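Local coordinates for protein cytochrome C2, ISO-2 (Rhodospirillum centenum, PDB 1JDL) that carries electrons through a covalently bound heme c and, as a cytochrome c2, serves as electron donor to oxidized bacteriochlorophyll in photosynthesis, at residues P5-G8 with E9-F12. Residues are numbered along the deposited sequence; the frame is centred on the assembly and turned at random.
Sequences PAKG and EAVF
Lys7 lays the end of its side chain over Val11 one helical turn on, its NZ 3.2 Å from Val11 CG2, with the two side chains crossing at about a right angle. Bends at chi2 (60°) and chi4 (63°) fold the lysine back toward the helix, and the methyl of Ala10 lies beside the same ammonium group, 4.1 Å from CB to NZ. Lys7 O accepts the N-H of Val11 (3.1 Å), an i to i+4 bond matched by Glu9 N to Pro5 O and Phe12 N to Gly8 O (2.9 Å). Ala10 N departs from this pattern, bonding only weakly to Lys7 O, three residues back. Glu9 stretches out fully extended, its CB 3.7 Å from Ala6 O. Pro5 rests on Ala113 and Val11 on Val111 of helix 105-115, and Lys7 touches Asp110. Phe12 turns its ring off the helix against that of Tyr114; its side chain also comes within about 4 Å of those of Cys15 and of His19, the axial heme ligand. This is the N-terminal helix of the cytochrome c fold, which packs against the C-terminal helix and leads into the CXXCH heme-binding motif.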
loop_
_atom_site.group_PDB
_atom_site.type_symbol
_atom_site.label_atom_id
_atom_site.label_comp_id
_atom_site.label_asym_id
_atom_site.label_seq_id
_atom_site.Cartn_x
_atom_site.Cartn_y
_atom_site.Cartn_z
ATOM N N PRO A 5 -1.006 10.920 -13.634
ATOM C CA PRO A 5 -0.189 11.330 -12.488
ATOM C C PRO A 5 -0.451 12.758 -12.008
ATOM O O PRO A 5 -0.282 13.058 -10.826
ATOM C CB PRO A 5 1.241 11.126 -12.989
ATOM C CG PRO A 5 1.118 11.340 -14.469
ATOM C CD PRO A 5 -0.159 10.606 -14.798
ATOM N N ALA A 6 -0.864 13.634 -12.921
ATOM C CA ALA A 6 -1.155 15.020 -12.563
ATOM C C ALA A 6 -2.343 15.046 -11.611
ATOM O O ALA A 6 -2.331 15.755 -10.603
ATOM C CB ALA A 6 -1.464 15.834 -13.816
ATOM N N LYS A 7 -3.374 14.273 -11.938
ATOM C CA LYS A 7 -4.554 14.192 -11.089
ATOM C C LYS A 7 -4.197 13.351 -9.867
ATOM O O LYS A 7 -4.702 13.581 -8.770
ATOM C CB LYS A 7 -5.718 13.541 -11.841
ATOM C CG LYS A 7 -6.983 13.412 -11.006
ATOM C CD LYS A 7 -7.471 14.776 -10.540
ATOM C CE LYS A 7 -8.639 14.651 -9.577
ATOM N NZ LYS A 7 -8.249 13.929 -8.333
ATOM N N GLY A 8 -3.314 12.378 -10.070
ATOM C CA GLY A 8 -2.895 11.518 -8.980
ATOM C C GLY A 8 -2.277 12.288 -7.830
ATOM O O GLY A 8 -2.450 11.921 -6.667
ATOM N N GLU A 9 -1.555 13.358 -8.151
ATOM C CA GLU A 9 -0.910 14.176 -7.130
ATOM C C GLU A 9 -1.961 14.826 -6.235
ATOM O O GLU A 9 -1.737 15.031 -5.041
ATOM C CB GLU A 9 -0.042 15.256 -7.783
ATOM C CG GLU A 9 0.711 16.122 -6.788
ATOM C CD GLU A 9 1.595 17.155 -7.461
ATOM O OE1 GLU A 9 2.279 17.911 -6.739
ATOM O OE2 GLU A 9 1.607 17.212 -8.710
ATOM N N ALA A 10 -3.110 15.144 -6.824
ATOM C CA ALA A 10 -4.208 15.758 -6.090
ATOM C C ALA A 10 -4.873 14.713 -5.198
ATOM O O ALA A 10 -5.247 14.995 -4.059
ATOM C CB ALA A 10 -5.227 16.341 -7.065
ATOM N N VAL A 11 -5.023 13.503 -5.725
ATOM C CA VAL A 11 -5.628 12.421 -4.964
ATOM C C VAL A 11 -4.727 12.092 -3.776
ATOM O O VAL A 11 -5.205 11.753 -2.694
ATOM C CB VAL A 11 -5.800 11.149 -5.825
ATOM C CG1 VAL A 11 -6.325 10.005 -4.970
ATOM C CG2 VAL A 11 -6.761 11.420 -6.973
ATOM N N PHE A 12 -3.417 12.209 -3.976
ATOM C CA PHE A 12 -2.469 11.900 -2.914
ATOM C C PHE A 12 -2.655 12.781 -1.682
ATOM O O PHE A 12 -2.131 12.476 -0.610
ATOM C CB PHE A 12 -1.030 12.030 -3.414
ATOM C CG PHE A 12 -0.021 11.405 -2.498
ATOM C CD1 PHE A 12 0.113 10.021 -2.437
ATOM C CD2 PHE A 12 0.760 12.190 -1.656
ATOM C CE1 PHE A 12 1.006 9.429 -1.548
ATOM C CE2 PHE A 12 1.655 11.608 -0.765
ATOM C CZ PHE A 12 1.776 10.225 -0.712
#